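Local structure of beta-galactosidase (Trichoderma reesei, 3OGR) at residues Ser44-Pro49 with Ser74-Trp79; Pro115-Asn120 with Asn152-Ile157; Tyr175-Glu180 with Tyr198-Ala203. The protein probably hydrolyses terminal non-reducing beta-D-galactose residues from beta-D-galactosides, as a glycoside hydrolase of family 35. All blocks are in the same frame, centred on the assembly; numbering follows the deposited sequence.

Contact 1: residues Ser44-Pro49 with Ser74-Trp79; sequences SGEVHP and SFYVDW. With GAL (beta-D-galactopyranose), chain E.
Ser74 OG donates to Glu46 OE1 at 2.7 Å, reaching that oxygen from above the carboxylate plane rather than within it. Two backbone bonds tie the same residues' strands: Ser74 N to Gly45 O at 2.9 Å and Val47 N to Ser74 O at 3.0 Å, so Glu46 and Ser74 sit opposite each other as a parallel bridge, with both side chains on one face of the sheet. The Glu46 chain leaves with CG anti to the backbone N (chi1 -170°) and bends at chi2, which folds the carboxylate back over Ser74 and toward His48. There OE2 accepts from His48 NE2 at 2.8 Å through its anti lone pair, in the plane of the imidazole. Arg114 forms a salt bridge with OE2 and Asn320 a hydrogen bond with OE1, so both buried oxygens have two partners. With an alanine here, Arg114 would probably lose this salt bridge, and Ser74 OG and His48 NE2 would be left without the acceptor that holds them. OE2 also lies over one face of the Tyr76 ring, near its rim, while Tyr76 CB covers a face of the His48 ring, 4.3 Å from the ring centroid, a CH-pi contact. The two rings run side by side at a slant, planes 41° apart. At the far end of the ring Tyr76 OH accepts from galactose O3 at 2.8 Å and is also hydrogen-bonded to Asn179 OD1. Farther out, Pro49 CD packs on Phe75 CB at 3.7 Å, the two side chains crossing at about a right angle. The two segments form the parallel strand pairing of a beta-alpha-beta unit, strand 38-47, helix 58-67 and strand 72-76, in the TIM barrel of the family, with Tyr76 at the sugar-binding end.

Contact 2: residues Pro115-Asn120 with Asn152-Ile157; sequences PGPYIN and NYVAHI. With GAL (beta-D-galactopyranose), chain E.
Tyr153 on helix 144-163 meets Pro115 and Pro117 where strand 110-116 of the TIM barrel gives way to the loop that carries galactose-binding Ile119 and Asn120. The one hydrogen bond between the segments runs from Tyr153 OH to Pro115 O, 2.7 Å long; it lies in the carbonyl plane, on a lone pair, and the oxygen sits at the edge of the phenol ring. A chi1 of 168° carries the Tyr153 ring away from its own backbone N and out to the strand end, and Pro117 CA stands 3.9 Å from Tyr153 CE2. Ile157, one turn on, lays CG2 over one face of this ring near the rim and also touches Pro115 CB at 3.8 Å, so a single methyl fills the corner between tyrosine and proline. Stacking of Trp79 with Tyr153 ties the ring to helix 79-82 as well. The Gly116-Pro117 peptide is cis, a kink that turns the chain from the strand into the loop; the backbone of Gly116 is of a kind that calls for glycine, since a CB would collide with the carbonyl oxygen of Pro115. At the kink, Pro117 CG meets Val154 CG2 at 3.6 Å, the two side chains set at a slant. Such a loop at the C-terminal end of a barrel strand is where TIM-barrel enzymes build their active sites, and here it leads away from the helix to the sugar. Asn120 ND2 donates to galactose O4 at 2.8 Å, with an angle of 147° at the hydrogen. The other end of that amide is held by Tyr118 OH, which donates a hydrogen bond to Asn120 OD1 at 2.6 Å, in the carbonyl plane and on a lone pair. Asn790 N bonds to the same tyrosine hydroxyl, linking this second-shell residue to a part of the chain far away in sequence.

Contact 3: residues Tyr175-Glu180 with Tyr198-Ala203; sequences YQPENE and YVIDQA. With GAL (beta-D-galactopyranose), chain E.
Tyr175 and Val199 both start with a branch anti to the backbone N: CG of Tyr175 (chi1 -177°) swings the ring out toward helix 193-205, and CG1 of Val199 (chi1 171°) reaches back toward the strand. The Tyr175 ring meets Ala203 at an oblique angle, its CE1 being 3.7 Å from the alanine CB, whose methyl also lies near CZ and OH. Val199 CG1 presses on Pro177 CB at 3.6 Å and comes within 4.0 Å of Glu178 N, so this one methyl spans the end of the strand. Ile200 CG1 adds a looser touch to Pro177 CG. The side chains that meet between the segments do so through carbon atoms, apart from Tyr175 OH at the methyl, and the polar groups of 176-180 turn to one another, to outside residues and to the sugar. Glu178 OE1 receives Asn179 N at 2.8 Å from the anti side, tilted out of the carboxylate plane, while Arg140 forms a salt bridge with OE1 and Tyr195 bonds to OE2. Gln176 NE2 is shared between Glu178 O and Asn179 OD1, which helps fix the amide of Asn179 as its ND2 donates to galactose O2 at 2.9 Å, nearly straight at 168°. Galactose O1 donates a hydrogen bond to Glu180 OE2 at 2.7 Å. In the barrel wall, strand 172-177 pairs in parallel with strand 110-116, and helix 193-205 packs on its outer side, with Tyr175 also touching Ala158 of helix 144-163.

How the contacts relate
All three contacts reach the same barrel sheet and the same galactose. Strand 110-116 of contact 2 lies between strand 72-76 of contact 1 and strand 172-177 of contact 3. Contacts 2 and 3, with centres 9 Å apart, join through the backbone of Gly116 O and Glu178 N, a probable hydrogen bond at 2.9 Å. Contacts 1 and 3 are farther apart, about 15 Å between centres, yet meet at the sugar: Tyr76 OH and Asn179 OD1 are 2.6 Å apart, probably hydrogen-bonded. Contact 1 also abuts contact 2, with Tyr76 OH 3.2 Å from Ile119 O. Together they line the pocket from the O1-O2 side to O3 and O4.

Contact 1: residues Ser44-Pro49 with Ser74-Trp79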
loop_
_atom_site.group_PDB
_atom_site.type_symbol
_atom_site.label_atom_id
_atom_site.label_comp_id
_atom_site.label_asym_id
_atom_site.label_seq_id
_atom_site.Cartn_x
_atom_site.Cartn_y
_atom_site.Cartn_z
ATOM N N SER A 44 11.345 -5.759 3.690
ATOM C CA SER A 44 10.104 -5.293 4.311
ATOM C C SER A 44 9.121 -4.828 3.246
ATOM O O SER A 44 9.532 -4.441 2.151
ATOM C CB SER A 44 10.498 -4.100 5.211
ATOM O OG SER A 44 9.338 -3.447 5.707
ATOM N N GLY A 45 7.830 -4.934 3.593
ATOM C CA GLY A 45 6.795 -4.422 2.722
ATOM C C GLY A 45 5.962 -3.390 3.431
ATOM O O GLY A 45 5.623 -3.557 4.594
ATOM N N GLU A 46 5.566 -2.336 2.727
ATOM C CA GLU A 46 4.730 -1.312 3.331
ATOM C C GLU A 46 3.235 -1.726 3.348
ATOM O O GLU A 46 2.718 -2.149 2.308
ATOM C CB GLU A 46 4.885 0.005 2.537
ATOM C CG GLU A 46 4.222 1.213 3.280
ATOM C CD GLU A 46 5.106 1.925 4.299
ATOM O OE1 GLU A 46 6.303 1.542 4.423
ATOM O OE2 GLU A 46 4.633 2.934 4.868
ATOM N N VAL A 47 2.592 -1.518 4.485
ATOM C CA VAL A 47 1.172 -1.818 4.726
ATOM C C VAL A 47 0.676 -0.718 5.625
ATOM O O VAL A 47 1.328 -0.423 6.626
ATOM C CB VAL A 47 0.941 -3.163 5.399
ATOM C CG1 VAL A 47 -0.587 -3.410 5.728
ATOM C CG2 VAL A 47 1.499 -4.315 4.503
ATOM N N HIS A 48 -0.483 -0.153 5.331
ATOM C CA HIS A 48 -1.018 0.937 6.179
ATOM C C HIS A 48 -2.304 0.425 6.875
ATOM O O HIS A 48 -3.325 0.256 6.203
ATOM C CB HIS A 48 -1.331 2.185 5.346
ATOM C CG HIS A 48 -0.100 2.777 4.734
ATOM N ND1 HIS A 48 -0.122 3.699 3.693
ATOM C CD2 HIS A 48 1.209 2.572 5.037
ATOM C CE1 HIS A 48 1.130 4.012 3.379
ATOM N NE2 HIS A 48 1.951 3.359 4.195
ATOM N N PRO A 49 -2.233 0.208 8.191
ATOM C CA PRO A 49 -3.396 -0.426 8.881
ATOM C C PRO A 49 -4.670 0.396 8.685
ATOM O O PRO A 49 -5.739 -0.182 8.574
ATOM C CB PRO A 49 -2.983 -0.501 10.353
ATOM C CG PRO A 49 -1.748 0.427 10.490
ATOM C CD PRO A 49 -1.052 0.466 9.070
ATOM N N SER A 74 6.495 -2.334 7.102
ATOM C CA SER A 74 6.639 -0.915 7.503
ATOM C C SER A 74 5.288 -0.297 7.446
ATOM O O SER A 74 4.554 -0.544 6.487
ATOM C CB SER A 74 7.646 -0.255 6.569
ATOM O OG SER A 74 7.643 1.139 6.728
ATOM N N PHE A 75 4.911 0.508 8.445
ATOM C CA PHE A 75 3.573 1.083 8.439
ATOM C C PHE A 75 3.593 2.530 8.906
ATOM O O PHE A 75 4.344 2.899 9.827
ATOM C CB PHE A 75 2.608 0.254 9.342
ATOM C CG PHE A 75 2.883 0.335 10.837
ATOM C CD1 PHE A 75 3.883 -0.410 11.428
ATOM C CD2 PHE A 75 2.105 1.181 11.640
ATOM C CE1 PHE A 75 4.081 -0.341 12.839
ATOM C CE2 PHE A 75 2.343 1.299 13.039
ATOM C CZ PHE A 75 3.332 0.508 13.619
ATOM N N TYR A 76 2.727 3.324 8.291
ATOM C CA TYR A 76 2.361 4.640 8.812
ATOM C C TYR A 76 1.226 4.573 9.794
ATOM O O TYR A 76 0.368 3.624 9.778
ATOM C CB TYR A 76 1.907 5.593 7.639
ATOM C CG TYR A 76 3.028 6.119 6.773
ATOM C CD1 TYR A 76 4.220 6.692 7.324
ATOM C CD2 TYR A 76 2.817 6.207 5.379
ATOM C CE1 TYR A 76 5.218 7.269 6.432
ATOM C CE2 TYR A 76 3.767 6.793 4.534
ATOM C CZ TYR A 76 4.961 7.294 5.063
ATOM O OH TYR A 76 5.895 7.827 4.221
ATOM N N VAL A 77 1.161 5.621 10.631
ATOM C CA VAL A 77 -0.062 5.910 11.402
ATOM C C VAL A 77 -0.569 7.264 10.937
ATOM O O VAL A 77 0.242 8.174 10.735
ATOM C CB VAL A 77 0.232 5.906 12.902
ATOM C CG1 VAL A 77 -1.101 6.131 13.732
ATOM C CG2 VAL A 77 0.814 4.553 13.253
ATOM N N ASP A 78 -1.893 7.350 10.717
ATOM C CA ASP A 78 -2.498 8.604 10.227
ATOM C C ASP A 78 -3.121 9.389 11.403
ATOM O O ASP A 78 -4.185 9.035 11.925
ATOM C CB ASP A 78 -3.528 8.246 9.185
ATOM C CG ASP A 78 -4.164 9.474 8.515
ATOM O OD1 ASP A 78 -3.924 10.645 8.866
ATOM O OD2 ASP A 78 -4.960 9.219 7.532
ATOM N N TRP A 79 -2.378 10.418 11.856
ATOM C CA TRP A 79 -2.819 11.255 12.983
ATOM C C TRP A 79 -4.238 11.802 12.780
ATOM O O TRP A 79 -5.040 11.798 13.716
ATOM C CB TRP A 79 -1.759 12.384 13.072
ATOM C CG TRP A 79 -2.036 13.463 14.099
ATOM C CD1 TRP A 79 -2.935 13.437 15.170
ATOM C CD2 TRP A 79 -1.331 14.716 14.164
ATOM N NE1 TRP A 79 -2.832 14.634 15.887
ATOM C CE2 TRP A 79 -1.871 15.444 15.291
ATOM C CE3 TRP A 79 -0.327 15.278 13.405
ATOM C CZ2 TRP A 79 -1.397 16.721 15.635
ATOM C CZ3 TRP A 79 0.154 16.576 13.734
ATOM C CH2 TRP A 79 -0.388 17.255 14.851
HETATM C C1 GAL E . 7.394 9.158 -0.671
HETATM C C2 GAL E . 6.634 9.544 0.641
HETATM C C3 GAL E . 5.455 8.617 0.859
HETATM C C4 GAL E . 4.553 8.608 -0.382
HETATM C C5 GAL E . 5.413 8.249 -1.591
HETATM C C6 GAL E . 4.672 8.341 -2.941
HETATM O O1 GAL E . 8.275 10.191 -1.111
HETATM O O2 GAL E . 7.538 9.391 1.733
HETATM O O3 GAL E . 4.695 9.063 1.972
HETATM O O4 GAL E . 4.041 9.930 -0.533
HETATM O O5 GAL E . 6.484 9.206 -1.727
HETATM O O6 GAL E . 3.632 7.365 -2.956
#

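Contact 2: residues Pro115-Asn120 with Asn152-Ile157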
loop_
_atom_site.group_PDB
_atom_site.type_symbol
_atom_site.label_atom_id
_atom_site.label_comp_id
_atom_site.label_asym_id
_atom_site.label_seq_id
_atom_site.Cartn_x
_atom_site.Cartn_y
_atom_site.Cartn_z
ATOM N N PRO A 115 5.129 6.722 12.608
ATOM C CA PRO A 115 3.897 7.406 12.995
ATOM C C PRO A 115 3.835 8.897 12.670
ATOM O O PRO A 115 2.869 9.569 13.052
ATOM C CB PRO A 115 3.829 7.212 14.512
ATOM C CG PRO A 115 5.332 7.210 14.895
ATOM C CD PRO A 115 6.026 6.459 13.749
ATOM N N GLY A 116 4.846 9.443 11.979
ATOM C CA GLY A 116 4.805 10.861 11.663
ATOM C C GLY A 116 5.505 11.705 12.708
ATOM O O GLY A 116 6.607 11.421 13.148
ATOM N N PRO A 117 4.841 12.785 13.142
ATOM C CA PRO A 117 3.430 13.139 12.892
ATOM C C PRO A 117 3.081 13.360 11.422
ATOM O O PRO A 117 1.943 13.085 11.047
ATOM C CB PRO A 117 3.305 14.495 13.650
ATOM C CG PRO A 117 4.306 14.489 14.708
ATOM C CD PRO A 117 5.432 13.554 14.260
ATOM N N TYR A 118 4.014 13.900 10.635
ATOM C CA TYR A 118 3.728 14.086 9.227
ATOM C C TYR A 118 4.130 12.797 8.482
ATOM O O TYR A 118 5.240 12.284 8.651
ATOM C CB TYR A 118 4.570 15.257 8.644
ATOM C CG TYR A 118 4.160 15.515 7.212
ATOM C CD1 TYR A 118 2.878 16.080 6.970
ATOM C CD2 TYR A 118 4.958 15.136 6.165
ATOM C CE1 TYR A 118 2.447 16.278 5.686
ATOM C CE2 TYR A 118 4.518 15.308 4.836
ATOM C CZ TYR A 118 3.256 15.892 4.637
ATOM O OH TYR A 118 2.733 15.988 3.364
ATOM N N ILE A 119 3.203 12.290 7.637
ATOM C CA ILE A 119 3.488 11.021 6.890
ATOM C C ILE A 119 3.416 11.135 5.362
ATOM O O ILE A 119 3.953 10.296 4.672
ATOM C CB ILE A 119 2.544 9.816 7.382
ATOM C CG1 ILE A 119 1.069 10.163 7.155
ATOM C CG2 ILE A 119 2.870 9.475 8.809
ATOM C CD1 ILE A 119 0.188 8.909 7.196
ATOM N N ASN A 120 2.785 12.193 4.876
ATOM C CA ASN A 120 2.575 12.419 3.409
ATOM C C ASN A 120 1.602 11.322 2.941
ATOM O O ASN A 120 0.403 11.453 3.228
ATOM C CB ASN A 120 3.926 12.484 2.621
ATOM C CG ASN A 120 3.815 13.288 1.365
ATOM O OD1 ASN A 120 3.490 14.502 1.425
ATOM N ND2 ASN A 120 4.027 12.606 0.180
ATOM N N ASN A 152 0.305 15.717 22.076
ATOM C CA ASN A 152 -0.661 14.754 22.621
ATOM C C ASN A 152 -0.655 13.493 21.723
ATOM O O ASN A 152 -0.624 12.372 22.198
ATOM C CB ASN A 152 -2.032 15.369 22.681
ATOM C CG ASN A 152 -3.059 14.447 23.338
ATOM O OD1 ASN A 152 -2.788 13.910 24.394
ATOM N ND2 ASN A 152 -4.239 14.333 22.729
ATOM N N TYR A 153 -0.693 13.701 20.433
ATOM C CA TYR A 153 -0.658 12.569 19.515
ATOM C C TYR A 153 0.607 11.762 19.668
ATOM O O TYR A 153 0.546 10.522 19.793
ATOM C CB TYR A 153 -0.740 13.115 18.079
ATOM C CG TYR A 153 -0.420 12.046 17.006
ATOM C CD1 TYR A 153 -1.302 10.936 16.810
ATOM C CD2 TYR A 153 0.752 12.122 16.239
ATOM C CE1 TYR A 153 -0.982 9.928 15.861
ATOM C CE2 TYR A 153 1.101 11.106 15.338
ATOM C CZ TYR A 153 0.214 10.016 15.151
ATOM O OH TYR A 153 0.532 9.017 14.247
ATOM N N VAL A 154 1.794 12.398 19.704
ATOM C CA VAL A 154 3.002 11.566 19.708
ATOM C C VAL A 154 3.100 10.866 21.036
ATOM O O VAL A 154 3.492 9.667 21.108
ATOM C CB VAL A 154 4.290 12.401 19.407
ATOM C CG1 VAL A 154 5.525 11.466 19.521
ATOM C CG2 VAL A 154 4.184 13.039 18.050
ATOM N N ALA A 155 2.739 11.539 22.149
ATOM C CA ALA A 155 2.821 10.885 23.491
ATOM C C ALA A 155 1.950 9.643 23.488
ATOM O O ALA A 155 2.365 8.572 23.993
ATOM C CB ALA A 155 2.304 11.839 24.572
ATOM N N HIS A 156 0.766 9.723 22.869
ATOM C CA HIS A 156 -0.113 8.542 22.833
ATOM C C HIS A 156 0.364 7.480 21.850
ATOM O O HIS A 156 0.440 6.306 22.221
ATOM C CB HIS A 156 -1.560 8.940 22.477
ATOM C CG HIS A 156 -2.294 9.476 23.663
ATOM N ND1 HIS A 156 -2.258 10.799 24.044
ATOM C CD2 HIS A 156 -3.097 8.824 24.555
ATOM C CE1 HIS A 156 -3.034 10.963 25.126
ATOM N NE2 HIS A 156 -3.576 9.783 25.436
ATOM N N ILE A 157 0.655 7.871 20.602
ATOM C CA ILE A 157 0.970 6.816 19.623
ATOM C C ILE A 157 2.331 6.195 19.888
ATOM O O ILE A 157 2.508 4.971 19.715
ATOM C CB ILE A 157 0.831 7.328 18.182
ATOM C CG1 ILE A 157 0.685 6.178 17.166
ATOM C CG2 ILE A 157 2.074 8.201 17.762
ATOM C CD1 ILE A 157 -0.605 5.414 17.313
HETATM C C1 GAL E . 7.394 9.158 -0.671
HETATM C C2 GAL E . 6.634 9.544 0.641
HETATM C C3 GAL E . 5.455 8.617 0.859
HETATM C C4 GAL E . 4.553 8.608 -0.382
HETATM C C5 GAL E . 5.413 8.249 -1.591
HETATM C C6 GAL E . 4.672 8.341 -2.941
HETATM O O1 GAL E . 8.275 10.191 -1.111
HETATM O O2 GAL E . 7.538 9.391 1.733
HETATM O O3 GAL E . 4.695 9.063 1.972
HETATM O O4 GAL E . 4.041 9.930 -0.533
HETATM O O5 GAL E . 6.484 9.206 -1.727
HETATM O O6 GAL E . 3.632 7.365 -2.956
#

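Contact 3: residues Tyr175-Glu180 with Tyr198-Ala203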
loop_
_atom_site.group_PDB
_atom_site.type_symbol
_atom_site.label_atom_id
_atom_site.label_comp_id
_atom_site.label_asym_id
_atom_site.label_seq_id
_atom_site.Cartn_x
_atom_site.Cartn_y
_atom_site.Cartn_z
ATOM N N TYR A 175 11.973 2.492 14.440
ATOM C CA TYR A 175 11.024 3.628 14.481
ATOM C C TYR A 175 11.527 4.757 13.630
ATOM O O TYR A 175 12.708 5.134 13.712
ATOM C CB TYR A 175 10.897 4.073 15.955
ATOM C CG TYR A 175 9.912 5.190 16.228
ATOM C CD1 TYR A 175 10.209 6.523 15.844
ATOM C CD2 TYR A 175 8.711 4.921 16.892
ATOM C CE1 TYR A 175 9.333 7.594 16.157
ATOM C CE2 TYR A 175 7.832 5.987 17.231
ATOM C CZ TYR A 175 8.140 7.282 16.849
ATOM O OH TYR A 175 7.257 8.299 17.164
ATOM N N GLN A 176 10.647 5.267 12.757
ATOM C CA GLN A 176 10.997 6.444 11.975
ATOM C C GLN A 176 10.280 7.679 12.494
ATOM O O GLN A 176 9.058 7.730 12.526
ATOM C CB GLN A 176 10.526 6.255 10.493
ATOM C CG GLN A 176 10.811 7.460 9.593
ATOM C CD GLN A 176 10.196 7.272 8.243
ATOM O OE1 GLN A 176 10.627 6.412 7.463
ATOM N NE2 GLN A 176 9.171 8.094 7.946
ATOM N N PRO A 177 11.043 8.707 12.877
ATOM C CA PRO A 177 10.428 10.020 13.180
ATOM C C PRO A 177 10.282 10.861 11.938
ATOM O O PRO A 177 11.213 10.844 11.144
ATOM C CB PRO A 177 11.473 10.700 14.116
ATOM C CG PRO A 177 12.816 10.000 13.781
ATOM C CD PRO A 177 12.508 8.679 13.009
ATOM N N GLU A 178 9.190 11.625 11.843
ATOM C CA GLU A 178 9.044 12.539 10.667
ATOM C C GLU A 178 8.949 11.722 9.382
ATOM O O GLU A 178 8.701 10.498 9.411
ATOM C CB GLU A 178 10.194 13.606 10.668
ATOM C CG GLU A 178 9.707 15.042 10.947
ATOM C CD GLU A 178 8.991 15.694 9.728
ATOM O OE1 GLU A 178 9.101 15.167 8.591
ATOM O OE2 GLU A 178 8.374 16.796 9.882
ATOM N N ASN A 179 9.056 12.406 8.247
ATOM C CA ASN A 179 8.975 11.699 6.961
ATOM C C ASN A 179 9.626 12.558 5.876
ATOM O O ASN A 179 9.131 13.676 5.590
ATOM C CB ASN A 179 7.513 11.409 6.555
ATOM C CG ASN A 179 7.476 10.487 5.340
ATOM O OD1 ASN A 179 7.713 9.274 5.491
ATOM N ND2 ASN A 179 7.203 11.003 4.148
ATOM N N GLU A 180 10.667 12.043 5.230
ATOM C CA GLU A 180 11.337 12.784 4.155
ATOM C C GLU A 180 11.585 14.264 4.516
ATOM O O GLU A 180 11.169 15.201 3.840
ATOM C CB GLU A 180 10.593 12.693 2.810
ATOM C CG GLU A 180 10.636 11.232 2.272
ATOM C CD GLU A 180 10.428 11.148 0.740
ATOM O OE1 GLU A 180 10.001 12.124 0.098
ATOM O OE2 GLU A 180 10.680 10.037 0.168
ATOM N N TYR A 198 13.683 17.854 18.666
ATOM C CA TYR A 198 12.423 17.849 19.427
ATOM C C TYR A 198 11.572 16.636 19.019
ATOM O O TYR A 198 10.961 16.002 19.852
ATOM C CB TYR A 198 11.662 19.130 19.121
ATOM C CG TYR A 198 10.404 19.286 19.941
ATOM C CD1 TYR A 198 9.180 18.739 19.531
ATOM C CD2 TYR A 198 10.447 19.951 21.159
ATOM C CE1 TYR A 198 8.027 18.882 20.348
ATOM C CE2 TYR A 198 9.275 20.141 21.966
ATOM C CZ TYR A 198 8.082 19.565 21.537
ATOM O OH TYR A 198 6.953 19.759 22.275
ATOM N N VAL A 199 11.494 16.368 17.714
ATOM C CA VAL A 199 10.712 15.209 17.192
ATOM C C VAL A 199 11.324 13.896 17.724
ATOM O O VAL A 199 10.565 13.001 18.219
ATOM C CB VAL A 199 10.758 15.223 15.649
ATOM C CG1 VAL A 199 10.157 13.953 14.999
ATOM C CG2 VAL A 199 9.907 16.363 15.165
ATOM N N ILE A 200 12.666 13.758 17.701
ATOM C CA ILE A 200 13.283 12.592 18.355
ATOM C C ILE A 200 12.966 12.505 19.854
ATOM O O ILE A 200 12.619 11.419 20.325
ATOM C CB ILE A 200 14.829 12.591 18.149
ATOM C CG1 ILE A 200 15.121 12.382 16.640
ATOM C CG2 ILE A 200 15.533 11.600 19.111
ATOM C CD1 ILE A 200 16.598 12.702 16.228
ATOM N N ASP A 201 13.101 13.616 20.568
ATOM C CA ASP A 201 12.857 13.607 22.018
ATOM C C ASP A 201 11.430 13.173 22.349
ATOM O O ASP A 201 11.212 12.471 23.332
ATOM C CB ASP A 201 13.038 15.031 22.611
ATOM C CG ASP A 201 14.469 15.530 22.644
ATOM O OD1 ASP A 201 15.429 14.760 22.426
ATOM O OD2 ASP A 201 14.598 16.792 22.864
ATOM N N GLN A 202 10.444 13.564 21.495
ATOM C CA GLN A 202 9.073 13.140 21.810
ATOM C C GLN A 202 8.959 11.592 21.847
ATOM O O GLN A 202 8.268 11.027 22.660
ATOM C CB GLN A 202 8.078 13.609 20.729
ATOM C CG GLN A 202 7.815 15.088 20.742
ATOM C CD GLN A 202 6.910 15.485 19.568
ATOM O OE1 GLN A 202 7.173 15.159 18.422
ATOM N NE2 GLN A 202 5.775 16.177 19.891
ATOM N N ALA A 203 9.618 10.947 20.879
ATOM C CA ALA A 203 9.561 9.497 20.770
ATOM C C ALA A 203 10.354 8.880 21.920
ATOM O O ALA A 203 9.850 7.950 22.538
ATOM C CB ALA A 203 10.170 9.037 19.422
HETATM C C1 GAL E . 7.394 9.158 -0.671
HETATM C C2 GAL E . 6.634 9.544 0.641
HETATM C C3 GAL E . 5.455 8.617 0.859
HETATM C C4 GAL E . 4.553 8.608 -0.382
HETATM C C5 GAL E . 5.413 8.249 -1.591
HETATM C C6 GAL E . 4.672 8.341 -2.941
HETATM O O1 GAL E . 8.275 10.191 -1.111
HETATM O O2 GAL E . 7.538 9.391 1.733
HETATM O O3 GAL E . 4.695 9.063 1.972
HETATM O O4 GAL E . 4.041 9.930 -0.533
HETATM O O5 GAL E . 6.484 9.206 -1.727
HETATM O O6 GAL E . 3.632 7.365 -2.956
#